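DMATS type aromatic prenyltransferase (Streptomyces coelicolor, PDB 6ZS0) transfers a dimethylallyl group to the indole ring of tryptophan, most likely at C5, within an ABBA-type aromatic prenyltransferase barrel. Local coordinates at residues A[282-287]-A[313-318]; A[286-291]-A[322-327]; A[180-185]-A[203-208]; A[254-259]-A[269-274]. All blocks are in the same frame, centred on the assembly; numbering follows the deposited sequence. Where two conformers were deposited one is given.

Interaction 1. Residues A[282-287]-A[313-318]; sequences RHDGEA and TERRPE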
loop_
_atom_site.group_PDB
_atom_site.type_symbol
_atom_site.label_atom_id
_atom_site.label_comp_id
_atom_site.label_asym_id
_atom_site.label_seq_id
_atom_site.Cartn_x
_atom_site.Cartn_y
_atom_site.Cartn_z
ATOM N N ARG A 282 19.811 4.137 -8.034
ATOM C CA ARG A 282 21.057 3.950 -7.249
ATOM C C ARG A 282 20.779 4.198 -5.771
ATOM O O ARG A 282 21.441 3.587 -4.955
ATOM C CB ARG A 282 22.138 4.933 -7.693
ATOM C CG ARG A 282 22.579 4.788 -9.132
ATOM C CD ARG A 282 23.592 5.878 -9.488
ATOM N NE ARG A 282 24.181 5.718 -10.817
ATOM C CZ ARG A 282 23.629 6.126 -11.966
ATOM N NH1 ARG A 282 24.270 5.922 -13.110
ATOM N NH2 ARG A 282 22.438 6.714 -11.971
ATOM N N HIS A 283 19.876 5.122 -5.454
ATOM C CA HIS A 283 19.612 5.561 -4.064
ATOM C C HIS A 283 18.314 6.353 -4.011
ATOM O O HIS A 283 17.732 6.676 -5.078
ATOM C CB HIS A 283 20.812 6.345 -3.478
ATOM C CG HIS A 283 21.269 7.471 -4.342
ATOM N ND1 HIS A 283 20.516 8.598 -4.513
ATOM C CD2 HIS A 283 22.388 7.632 -5.091
ATOM C CE1 HIS A 283 21.156 9.435 -5.327
ATOM N NE2 HIS A 283 22.307 8.860 -5.691
ATOM N N ASP A 284 17.873 6.675 -2.809
ATOM C CA ASP A 284 16.612 7.413 -2.600
ATOM C C ASP A 284 16.717 8.851 -3.096
ATOM O O ASP A 284 15.666 9.458 -3.350
ATOM C CB ASP A 284 16.183 7.331 -1.136
ATOM C CG ASP A 284 15.512 6.009 -0.872
ATOM O OD1 ASP A 284 14.486 5.766 -1.549
ATOM O OD2 ASP A 284 15.987 5.269 0.001
ATOM N N GLY A 285 17.913 9.399 -3.272
ATOM C CA GLY A 285 18.028 10.727 -3.921
ATOM C C GLY A 285 17.441 10.691 -5.328
ATOM O O GLY A 285 16.701 11.629 -5.724
ATOM N N GLU A 286 17.767 9.652 -6.088
ATOM C CA GLU A 286 17.247 9.436 -7.456
ATOM C C GLU A 286 15.748 9.165 -7.398
ATOM O O GLU A 286 15.026 9.708 -8.200
ATOM C CB GLU A 286 17.964 8.276 -8.124
ATOM C CG GLU A 286 19.384 8.588 -8.498
ATOM C CD GLU A 286 19.999 7.569 -9.439
ATOM O OE1 GLU A 286 19.382 6.516 -9.667
ATOM O OE2 GLU A 286 21.108 7.831 -9.940
ATOM N N ALA A 287 15.288 8.322 -6.470
ATOM C CA ALA A 287 13.837 8.049 -6.346
ATOM C C ALA A 287 13.083 9.360 -6.082
ATOM O O ALA A 287 12.017 9.559 -6.693
ATOM C CB ALA A 287 13.592 7.008 -5.292
ATOM N N THR A 313 13.364 9.079 8.527
ATOM C CA THR A 313 14.731 8.794 9.012
ATOM C C THR A 313 15.665 9.965 8.767
ATOM O O THR A 313 15.479 10.670 7.756
ATOM C CB THR A 313 15.300 7.560 8.320
ATOM O OG1 THR A 313 16.617 7.344 8.833
ATOM C CG2 THR A 313 15.345 7.705 6.816
ATOM N N GLU A 314 16.702 10.043 9.601
ATOM C CA GLU A 314 17.799 11.047 9.559
ATOM C C GLU A 314 18.805 10.719 8.449
ATOM O O GLU A 314 19.582 11.614 8.100
ATOM C CB GLU A 314 18.505 11.103 10.914
ATOM C CG GLU A 314 17.545 11.275 12.082
ATOM N N ARG A 315 18.782 9.494 7.923
ATOM C CA ARG A 315 19.638 9.027 6.797
ATOM C C ARG A 315 19.517 10.017 5.619
ATOM O O ARG A 315 18.387 10.362 5.247
ATOM C CB ARG A 315 19.198 7.609 6.410
ATOM C CG ARG A 315 20.211 6.810 5.600
ATOM C CD ARG A 315 19.789 6.684 4.156
ATOM N NE ARG A 315 18.915 5.547 3.899
ATOM C CZ ARG A 315 18.226 5.356 2.770
ATOM N NH1 ARG A 315 18.288 6.236 1.781
ATOM N NH2 ARG A 315 17.471 4.276 2.636
ATOM N N ARG A 316 20.640 10.471 5.064
ATOM C CA ARG A 316 20.671 11.131 3.728
ATOM C C ARG A 316 20.019 10.185 2.718
ATOM O O ARG A 316 20.376 9.025 2.666
ATOM C CB ARG A 316 22.106 11.429 3.287
ATOM C CG ARG A 316 22.803 12.499 4.112
ATOM C CD ARG A 316 23.714 13.375 3.275
ATOM N NE ARG A 316 24.959 12.706 2.918
ATOM C CZ ARG A 316 25.369 12.411 1.673
ATOM N NH1 ARG A 316 24.644 12.738 0.611
ATOM N NH2 ARG A 316 26.529 11.798 1.496
ATOM N N PRO A 317 19.019 10.626 1.927
ATOM C CA PRO A 317 18.467 9.801 0.852
ATOM C C PRO A 317 19.542 9.152 -0.030
ATOM O O PRO A 317 19.355 8.023 -0.424
ATOM C CB PRO A 317 17.617 10.810 0.071
ATOM C CG PRO A 317 17.126 11.736 1.152
ATOM C CD PRO A 317 18.328 11.916 2.046
ATOM N N GLU A 318 20.657 9.853 -0.267
ATOM C CA GLU A 318 21.734 9.434 -1.197
ATOM C C GLU A 318 22.556 8.284 -0.599
ATOM O O GLU A 318 23.360 7.711 -1.350
ATOM C CB GLU A 318 22.655 10.615 -1.518
ATOM C CG GLU A 318 21.964 11.728 -2.282
ATOM C CD GLU A 318 21.099 12.723 -1.505
ATOM O OE1 GLU A 318 20.449 13.560 -2.176
ATOM O OE2 GLU A 318 21.045 12.660 -0.244
#
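The N-terminal end of helix 284-297, with His283 at the N-cap position, meets the loop 313-318 that leads from helix 303-312 back to the barrel strand 324-332 of this ABBA prenyltransferase. The contact is centred on an end-on ion pair. Arg315 turns both terminal nitrogens to a single carboxylate oxygen, with NH1 3.1 Å from Asp284 OD2 and NH2 at 3.2 Å from the same atom. OD2 lies in the guanidinium plane, receives NH1 on its anti lone pair and meets NH2 nearly along the C-O axis; carboxylate and guanidinium are 21° from coplanar. The arginine reaches this position with CG anti to its backbone N and bends at chi2 and chi3. Asp284 has further partners, for OD2 also accepts from the backbone N of Leu323 and OD1 from that of Ile324, so the buried carboxylate ties loop, strand start and helix together. An alanine in place of Arg315 would remove both N-H donors to OD2 and would probably leave the aspartate charge less well compensated and the loop less firmly held. Backbone bonding between the two segments is slight: Pro317 O receives weak bonds from the N atoms of Asp284 and Gly285. Beside it, Glu318 CA sits over one face of the His283 ring, a CH-pi contact 3.9 Å from the ring centroid.

Interaction 2. Residues A[286-291]-A[322-327]; sequences EALARA and GLIAYL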
loop_
_atom_site.group_PDB
_atom_site.type_symbol
_atom_site.label_atom_id
_atom_site.label_comp_id
_atom_site.label_asym_id
_atom_site.label_seq_id
_atom_site.Cartn_x
_atom_site.Cartn_y
_atom_site.Cartn_z
ATOM N N GLU A 286 17.767 9.652 -6.088
ATOM C CA GLU A 286 17.247 9.436 -7.456
ATOM C C GLU A 286 15.748 9.165 -7.398
ATOM O O GLU A 286 15.026 9.708 -8.200
ATOM C CB GLU A 286 17.964 8.276 -8.124
ATOM C CG GLU A 286 19.384 8.588 -8.498
ATOM C CD GLU A 286 19.999 7.569 -9.439
ATOM O OE1 GLU A 286 19.382 6.516 -9.667
ATOM O OE2 GLU A 286 21.108 7.831 -9.940
ATOM N N ALA A 287 15.288 8.322 -6.470
ATOM C CA ALA A 287 13.837 8.049 -6.346
ATOM C C ALA A 287 13.083 9.360 -6.082
ATOM O O ALA A 287 12.017 9.559 -6.693
ATOM C CB ALA A 287 13.592 7.008 -5.292
ATOM N N LEU A 288 13.619 10.214 -5.196
ATOM C CA LEU A 288 13.000 11.504 -4.813
ATOM C C LEU A 288 12.963 12.417 -6.048
ATOM O O LEU A 288 11.908 13.056 -6.304
ATOM C CB LEU A 288 13.768 12.136 -3.643
ATOM C CG LEU A 288 13.030 13.257 -2.895
ATOM C CD1 LEU A 288 11.782 12.738 -2.203
ATOM C CD2 LEU A 288 13.918 13.914 -1.845
ATOM N N ALA A 289 14.049 12.448 -6.810
ATOM C CA ALA A 289 14.144 13.277 -8.028
ATOM C C ALA A 289 13.054 12.850 -9.039
ATOM O O ALA A 289 12.323 13.735 -9.575
ATOM C CB ALA A 289 15.538 13.186 -8.590
ATOM N N ARG A 290 12.891 11.544 -9.263
ATOM C CA ARG A 290 11.869 11.015 -10.198
ATOM C C ARG A 290 10.477 11.307 -9.654
ATOM O O ARG A 290 9.620 11.741 -10.413
ATOM C CB ARG A 290 12.042 9.512 -10.396
ATOM C CG ARG A 290 13.327 9.147 -11.110
ATOM C CD ARG A 290 13.474 7.663 -11.333
ATOM N NE ARG A 290 14.819 7.279 -11.709
ATOM C CZ ARG A 290 15.219 6.022 -11.868
ATOM N NH1 ARG A 290 14.349 5.025 -11.760
ATOM N NH2 ARG A 290 16.479 5.764 -12.153
ATOM N N ALA A 291 10.243 11.089 -8.360
ATOM C CA ALA A 291 8.934 11.424 -7.767
ATOM C C ALA A 291 8.623 12.903 -7.996
ATOM O O ALA A 291 7.445 13.239 -8.319
ATOM C CB ALA A 291 8.940 11.097 -6.314
ATOM N N GLY A 322 15.403 2.383 -0.947
ATOM C CA GLY A 322 14.234 1.674 -0.420
ATOM C C GLY A 322 13.313 2.551 0.387
ATOM O O GLY A 322 12.197 2.120 0.606
ATOM N N LEU A 323 13.734 3.746 0.805
ATOM C CA LEU A 323 12.825 4.640 1.559
ATOM C C LEU A 323 11.600 4.953 0.705
ATOM O O LEU A 323 10.484 4.891 1.227
ATOM C CB LEU A 323 13.547 5.910 1.993
ATOM C CG LEU A 323 14.577 5.696 3.100
ATOM C CD1 LEU A 323 15.291 6.997 3.435
ATOM C CD2 LEU A 323 13.925 5.091 4.327
ATOM N N ILE A 324 11.788 5.261 -0.574
ATOM C CA ILE A 324 10.644 5.282 -1.521
ATOM C C ILE A 324 10.590 3.907 -2.180
ATOM O O ILE A 324 11.448 3.604 -3.011
ATOM C CB ILE A 324 10.744 6.424 -2.535
ATOM C CG1 ILE A 324 10.767 7.779 -1.846
ATOM C CG2 ILE A 324 9.602 6.310 -3.537
ATOM C CD1 ILE A 324 10.976 8.949 -2.791
ATOM N N ALA A 325 9.627 3.077 -1.798
ATOM C CA ALA A 325 9.502 1.689 -2.275
ATOM C C ALA A 325 8.785 1.662 -3.637
ATOM O O ALA A 325 9.268 1.007 -4.559
ATOM C CB ALA A 325 8.774 0.859 -1.274
ATOM N N TYR A 326 7.650 2.327 -3.735
ATOM C CA TYR A 326 6.862 2.400 -4.982
ATOM C C TYR A 326 6.469 3.850 -5.246
ATOM O O TYR A 326 6.290 4.631 -4.303
ATOM C CB TYR A 326 5.562 1.589 -4.916
ATOM C CG TYR A 326 5.698 0.091 -4.943
ATOM C CD1 TYR A 326 6.133 -0.616 -3.844
ATOM C CD2 TYR A 326 5.370 -0.627 -6.082
ATOM C CE1 TYR A 326 6.248 -2.003 -3.882
ATOM C CE2 TYR A 326 5.445 -2.003 -6.130
ATOM C CZ TYR A 326 5.916 -2.702 -5.036
ATOM O OH TYR A 326 6.004 -4.078 -5.112
ATOM N N LEU A 327 6.253 4.151 -6.507
ATOM C CA LEU A 327 5.506 5.328 -6.963
ATOM C C LEU A 327 4.282 4.842 -7.720
ATOM O O LEU A 327 4.362 3.838 -8.405
ATOM C CB LEU A 327 6.379 6.186 -7.879
ATOM C CG LEU A 327 7.547 6.904 -7.215
ATOM C CD1 LEU A 327 8.348 7.663 -8.254
ATOM C CD2 LEU A 327 7.096 7.805 -6.089
#
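Apolar packing of a helix on a barrel strand makes up this buried contact, in which helix 284-297 of the outer layer lies against the beginning of strand 324-332. The two short segments run in nearly the same direction, 27° apart, with their axes 9.4 Å from each other at closest approach. Two alanines one helical turn apart, Ala287 and Ala291, turn their methyl groups to the strand, and their small size lets the branched side chains of Ile324 and Leu327 come up to the helix surface. Ala287 CB meets the branch point of the isoleucine, 4.0 Å from Ile324 CB. From there the isoleucine extends, CG1 anti to the carbonyl carbon and chi2 at 175°, so that CD1 reaches the helix backbone, 3.8 Å from Leu288 N. The same methyl touches Leu288 CD1 at 3.9 Å, the two side chains crossing at about a right angle. One turn further on, Leu327 straddles Ala291 with both methyls: CD2 is 3.8 Å from Ala291 CB, and CD1 lies equally close to Ala291 CA. Helix 303-312 packs in from the side, with Leu305 touching Leu288 and Ala291, and Leu309 touching Ile324. Within the sheet, Leu343 and Ala341 of the neighbouring strand 338-344 touch Ile324 and Leu327, while the backbone of Leu327 bonds to Ile275 of strand 270-275.

Interaction 3. Residues A[180-185]-A[203-208]; sequences DSLPQG and AKVYLR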
loop_
_atom_site.group_PDB
_atom_site.type_symbol
_atom_site.label_atom_id
_atom_site.label_comp_id
_atom_site.label_asym_id
_atom_site.label_seq_id
_atom_site.Cartn_x
_atom_site.Cartn_y
_atom_site.Cartn_z
ATOM N N ASP A 180 -14.129 -10.367 -16.127
ATOM C CA ASP A 180 -13.838 -10.430 -17.588
ATOM C C ASP A 180 -13.469 -9.058 -18.171
ATOM O O ASP A 180 -12.950 -9.053 -19.289
ATOM C CB ASP A 180 -14.996 -11.103 -18.325
ATOM C CG ASP A 180 -15.120 -12.554 -17.915
ATOM O OD1 ASP A 180 -14.081 -13.231 -17.878
ATOM O OD2 ASP A 180 -16.243 -12.991 -17.617
ATOM N N SER A 181 -13.657 -7.958 -17.441
ATOM C CA SER A 181 -13.231 -6.589 -17.843
ATOM C C SER A 181 -11.746 -6.356 -17.520
ATOM O O SER A 181 -11.196 -5.353 -17.995
ATOM C CB SER A 181 -14.073 -5.537 -17.183
ATOM O OG SER A 181 -13.742 -5.435 -15.803
ATOM N N LEU A 182 -11.126 -7.222 -16.722
ATOM C CA LEU A 182 -9.723 -7.011 -16.272
ATOM C C LEU A 182 -8.764 -7.368 -17.409
ATOM O O LEU A 182 -8.983 -8.352 -18.128
ATOM C CB LEU A 182 -9.423 -7.850 -15.034
ATOM C CG LEU A 182 -10.204 -7.506 -13.772
ATOM C CD1 LEU A 182 -10.065 -8.626 -12.759
ATOM C CD2 LEU A 182 -9.749 -6.190 -13.182
ATOM N N PRO A 183 -7.666 -6.596 -17.581
ATOM C CA PRO A 183 -6.633 -6.946 -18.548
ATOM C C PRO A 183 -5.870 -8.207 -18.121
ATOM O O PRO A 183 -5.995 -8.629 -16.981
ATOM C CB PRO A 183 -5.722 -5.715 -18.550
ATOM C CG PRO A 183 -5.860 -5.176 -17.144
ATOM C CD PRO A 183 -7.332 -5.380 -16.821
ATOM N N GLN A 184 -5.125 -8.788 -19.054
ATOM C CA GLN A 184 -4.188 -9.914 -18.836
ATOM C C GLN A 184 -3.175 -9.490 -17.757
ATOM O O GLN A 184 -2.698 -8.331 -17.784
ATOM C CB GLN A 184 -3.519 -10.289 -20.175
ATOM C CG GLN A 184 -2.663 -11.573 -20.176
ATOM C CD GLN A 184 -2.239 -12.060 -21.562
ATOM O OE1 GLN A 184 -2.307 -11.335 -22.565
ATOM N NE2 GLN A 184 -1.776 -13.298 -21.635
ATOM N N GLY A 185 -2.857 -10.389 -16.838
ATOM C CA GLY A 185 -1.762 -10.188 -15.879
ATOM C C GLY A 185 -1.068 -11.487 -15.569
ATOM O O GLY A 185 -1.446 -12.508 -16.155
ATOM N N ALA A 203 -14.697 -2.211 -4.371
ATOM C CA ALA A 203 -13.854 -3.421 -4.568
ATOM C C ALA A 203 -12.683 -3.074 -5.472
ATOM O O ALA A 203 -12.895 -2.480 -6.538
ATOM C CB ALA A 203 -14.645 -4.549 -5.153
ATOM N N LYS A 204 -11.482 -3.461 -5.052
ATOM C CA LYS A 204 -10.227 -3.163 -5.769
ATOM C C LYS A 204 -9.545 -4.487 -6.097
ATOM O O LYS A 204 -9.344 -5.288 -5.166
ATOM C CB LYS A 204 -9.343 -2.264 -4.905
ATOM C CG LYS A 204 -9.950 -0.907 -4.565
ATOM C CD LYS A 204 -9.140 -0.120 -3.537
ATOM C CE LYS A 204 -9.176 1.378 -3.790
ATOM N NZ LYS A 204 -8.280 1.773 -4.904
ATOM N N VAL A 205 -9.253 -4.731 -7.373
ATOM C CA VAL A 205 -8.537 -5.952 -7.812
ATOM C C VAL A 205 -7.146 -5.532 -8.254
ATOM O O VAL A 205 -7.029 -4.619 -9.064
ATOM C CB VAL A 205 -9.260 -6.710 -8.939
ATOM C CG1 VAL A 205 -8.557 -8.019 -9.272
ATOM C CG2 VAL A 205 -10.718 -6.981 -8.586
ATOM N N TYR A 206 -6.126 -6.165 -7.701
ATOM C CA TYR A 206 -4.719 -5.911 -8.065
ATOM C C TYR A 206 -4.239 -7.009 -9.001
ATOM O O TYR A 206 -4.544 -8.200 -8.762
ATOM C CB TYR A 206 -3.834 -5.828 -6.829
ATOM C CG TYR A 206 -4.028 -4.598 -6.006
ATOM C CD1 TYR A 206 -5.170 -4.415 -5.257
ATOM C CD2 TYR A 206 -3.058 -3.605 -5.983
ATOM C CE1 TYR A 206 -5.350 -3.271 -4.499
ATOM C CE2 TYR A 206 -3.204 -2.481 -5.190
ATOM C CZ TYR A 206 -4.358 -2.313 -4.455
ATOM O OH TYR A 206 -4.564 -1.188 -3.698
ATOM N N LEU A 207 -3.502 -6.617 -10.041
ATOM C CA LEU A 207 -2.852 -7.535 -10.985
ATOM C C LEU A 207 -1.349 -7.348 -10.885
ATOM O O LEU A 207 -0.908 -6.194 -10.783
ATOM C CB LEU A 207 -3.310 -7.225 -12.418
ATOM C CG LEU A 207 -4.630 -7.853 -12.873
ATOM C CD1 LEU A 207 -5.760 -7.516 -11.963
ATOM C CD2 LEU A 207 -4.966 -7.389 -14.285
ATOM N N ARG A 208 -0.615 -8.442 -10.985
ATOM C CA ARG A 208 0.859 -8.453 -11.141
ATOM C C ARG A 208 1.183 -8.362 -12.637
ATOM O O ARG A 208 0.480 -9.033 -13.428
ATOM C CB ARG A 208 1.411 -9.750 -10.553
ATOM C CG ARG A 208 2.895 -9.719 -10.212
ATOM C CD ARG A 208 3.352 -11.019 -9.549
ATOM N NE ARG A 208 2.232 -11.810 -9.041
ATOM C CZ ARG A 208 1.853 -11.927 -7.761
ATOM N NH1 ARG A 208 0.785 -12.646 -7.477
ATOM N NH2 ARG A 208 2.525 -11.339 -6.775
#
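Leu182 sets CG anti to its own carbonyl carbon and chi2 at 165°, and this extended shape carries its CD1 from the loop down to strand 202-209 of the ABBA barrel. Val205, with CG1 anti to the backbone N, offers that methyl in return, and Leu182 CD1 and Val205 CG1 meet methyl to methyl at 3.8 Å, the side chains crossing obliquely. Leu207 is bent, with chi1 -84° and chi2 55°, which directs CD2 to the proline and leaves CD1 in looser contact with Leu182, 4.4 Å from its CD2. The segment 180-185 belongs to the connection between helix 162-175 and strand 191-195; its residues 182-185 run in much the same direction as 205-208, and it packs on the side of the sheet that carries Val205 and Leu207. Helix 162-175 packs there too, its Val166 and Leu170 touching Val205, and His258 of the adjoining strand 254-260 is touched by Leu182 and Pro183. Farther along, Gly185 CA comes to 3.5 Å from Arg208 O; a side chain on this glycine would be crowded by the strand. The tightest approach involves the loop backbone: Leu207 CD2 is 3.1 Å from Pro183 O and 3.7 Å from the ring carbon Pro183 CG.

Interaction 4. Residues A[254-259]-A[269-274]; sequences AQSCHS and SGFTLY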
loop_
_atom_site.group_PDB
_atom_site.type_symbol
_atom_site.label_atom_id
_atom_site.label_comp_id
_atom_site.label_asym_id
_atom_site.label_seq_id
_atom_site.Cartn_x
_atom_site.Cartn_y
_atom_site.Cartn_z
ATOM N N ALA A 254 5.697 -4.913 -11.581
ATOM C CA ALA A 254 4.778 -3.787 -11.463
ATOM C C ALA A 254 3.410 -4.357 -11.085
ATOM O O ALA A 254 3.183 -5.563 -11.268
ATOM C CB ALA A 254 4.721 -2.945 -12.708
ATOM N N GLN A 255 2.534 -3.506 -10.604
ATOM C CA GLN A 255 1.153 -3.902 -10.255
ATOM C C GLN A 255 0.207 -2.878 -10.823
ATOM O O GLN A 255 0.591 -1.683 -10.982
ATOM C CB GLN A 255 0.961 -4.072 -8.743
ATOM C CG GLN A 255 1.792 -5.202 -8.171
ATOM C CD GLN A 255 1.495 -5.423 -6.708
ATOM O OE1 GLN A 255 0.363 -5.241 -6.248
ATOM N NE2 GLN A 255 2.498 -5.902 -5.993
ATOM N N SER A 256 -1.013 -3.315 -11.106
ATOM C CA SER A 256 -2.123 -2.384 -11.388
ATOM C C SER A 256 -3.256 -2.694 -10.421
ATOM O O SER A 256 -3.352 -3.845 -9.960
ATOM C CB SER A 256 -2.576 -2.429 -12.839
ATOM O OG SER A 256 -3.049 -3.725 -13.183
ATOM N N CYS A 257 -4.074 -1.713 -10.147
ATOM C CA CYS A 257 -5.287 -1.829 -9.320
ATOM C C CYS A 257 -6.490 -1.372 -10.177
ATOM O O CYS A 257 -6.334 -0.337 -10.859
ATOM C CB CYS A 257 -5.115 -0.955 -8.080
ATOM S SG CYS A 257 -6.593 -0.810 -7.058
ATOM N N HIS A 258 -7.595 -2.089 -10.124
ATOM C CA HIS A 258 -8.834 -1.782 -10.889
ATOM C C HIS A 258 -9.963 -1.683 -9.891
ATOM O O HIS A 258 -10.220 -2.709 -9.201
ATOM C CB HIS A 258 -9.039 -2.863 -11.957
ATOM C CG HIS A 258 -7.801 -3.046 -12.767
ATOM N ND1 HIS A 258 -7.633 -2.437 -13.987
ATOM C CD2 HIS A 258 -6.645 -3.694 -12.497
ATOM C CE1 HIS A 258 -6.434 -2.713 -14.446
ATOM N NE2 HIS A 258 -5.794 -3.492 -13.540
ATOM N N SER A 259 -10.580 -0.511 -9.829
ATOM C CA SER A 259 -11.551 -0.107 -8.792
ATOM C C SER A 259 -12.948 -0.251 -9.382
ATOM O O SER A 259 -13.210 0.401 -10.411
ATOM C CB SER A 259 -11.293 1.311 -8.314
ATOM O OG SER A 259 -10.115 1.352 -7.502
ATOM N N SER A 269 -14.107 1.853 -12.632
ATOM C CA SER A 269 -14.165 3.336 -12.701
ATOM C C SER A 269 -12.832 3.944 -12.260
ATOM O O SER A 269 -12.675 5.164 -12.356
ATOM C CB SER A 269 -15.297 3.867 -11.877
ATOM O OG SER A 269 -15.146 3.469 -10.539
ATOM N N GLY A 270 -11.899 3.119 -11.783
ATOM C CA GLY A 270 -10.607 3.648 -11.320
ATOM C C GLY A 270 -9.488 2.712 -11.681
ATOM O O GLY A 270 -9.747 1.494 -11.815
ATOM N N PHE A 271 -8.308 3.272 -11.928
ATOM C CA PHE A 271 -7.105 2.508 -12.326
ATOM C C PHE A 271 -5.862 3.130 -11.699
ATOM O O PHE A 271 -5.674 4.355 -11.784
ATOM C CB PHE A 271 -6.985 2.478 -13.841
ATOM C CG PHE A 271 -5.648 1.997 -14.331
ATOM C CD1 PHE A 271 -4.662 2.894 -14.700
ATOM C CD2 PHE A 271 -5.364 0.644 -14.382
ATOM C CE1 PHE A 271 -3.431 2.446 -15.162
ATOM C CE2 PHE A 271 -4.130 0.203 -14.836
ATOM C CZ PHE A 271 -3.168 1.105 -15.238
ATOM N N THR A 272 -4.992 2.294 -11.115
ATOM C CA THR A 272 -3.696 2.773 -10.589
ATOM C C THR A 272 -2.587 1.884 -11.134
ATOM O O THR A 272 -2.778 0.625 -11.172
ATOM C CB THR A 272 -3.668 2.801 -9.054
ATOM O OG1 THR A 272 -4.739 3.636 -8.597
ATOM C CG2 THR A 272 -2.339 3.301 -8.523
ATOM N N LEU A 273 -1.489 2.502 -11.569
ATOM C CA LEU A 273 -0.238 1.779 -11.908
ATOM C C LEU A 273 0.833 2.025 -10.851
ATOM O O LEU A 273 1.083 3.189 -10.524
ATOM C CB LEU A 273 0.270 2.229 -13.276
ATOM C CG LEU A 273 1.526 1.508 -13.765
ATOM C CD1 LEU A 273 1.244 0.058 -14.062
ATOM C CD2 LEU A 273 2.079 2.175 -15.016
ATOM N N TYR A 274 1.392 0.939 -10.312
ATOM C CA TYR A 274 2.427 0.936 -9.248
ATOM C C TYR A 274 3.756 0.478 -9.860
ATOM O O TYR A 274 3.824 -0.626 -10.464
ATOM C CB TYR A 274 2.052 -0.020 -8.113
ATOM C CG TYR A 274 0.719 0.245 -7.448
ATOM C CD1 TYR A 274 0.629 0.956 -6.255
ATOM C CD2 TYR A 274 -0.453 -0.233 -8.008
ATOM C CE1 TYR A 274 -0.607 1.207 -5.656
ATOM C CE2 TYR A 274 -1.684 -0.024 -7.407
ATOM C CZ TYR A 274 -1.770 0.721 -6.248
ATOM O OH TYR A 274 -2.997 0.965 -5.681
#
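Five antiparallel pairs, from Gln255 with Tyr274 to Ser259 with Gly270, join strands 254-260 and 270-275 of a beta hairpin. In the pair Gln255-Tyr274 each residue gives and takes a backbone bond, the shorter being Tyr274 N to Gln255 O at 2.8 Å, nearly straight at 170°. Cys257 and Thr272 are likewise bonded both ways. At the far end Ser259 N donates to Gly270 O from above the carbonyl plane, while Ser259 O accepts Ser269 N at 2.8 Å and, weakly, Gly270 N: a classic beta bulge. The backbones of Ser256 and His258 bond outward to Leu207 and Val205 of strand 202-209. Among the side chains, Ser256 OG is 2.8 Å from His258 NE2, with either able to donate, and also bonds His209 NE2; Ser259 OG pairs with Lys204 NZ and Ser269 OG with Thr261. The imidazole lies beside Phe271, His258 CE1 3.5 Å from Phe271 CD2 at the phenyl edge. On the other face of the sheet the Tyr274 ring leans diagonally over to the neighbouring strand and meets Cys257 CB with its edge, CE2 3.6 Å away; Thr272 CG2 lies over one ring face. An alanine at Tyr274 would remove this ring and is likely to loosen the packing around Cys257 and Thr272. An antiparallel hairpin of this kind is the beta-beta part of the alpha-beta-beta-alpha units that build the ABBA barrel, whose interior houses the active site in this family.

Along the chain interaction 3 comes first, then interaction 4; interactions 1 and 2 both use helix 284-297 and share Glu286 and Ala287. Interactions 3 and 4 have centres about 8 Å apart and are joined by neighbouring strands 202-209 and 254-260, where Leu207 N and Ser256 O probably form a hydrogen bond. Interactions 1 and 2 are also about 8 Å apart between centres, linked by the Asp284 carboxylate, which reaches the start of strand 324-332. That strand neighbours 270-275, so Tyr326 packs on Tyr274 and interactions 2 and 4 touch. Interactions 1 and 3 lie on opposite sides of the chain's centre, about 33 Å between centres; the four contacts are thus spread round one sheet, with interactions 1 and 2 fixing an outer helix on it and interaction 3 a loop.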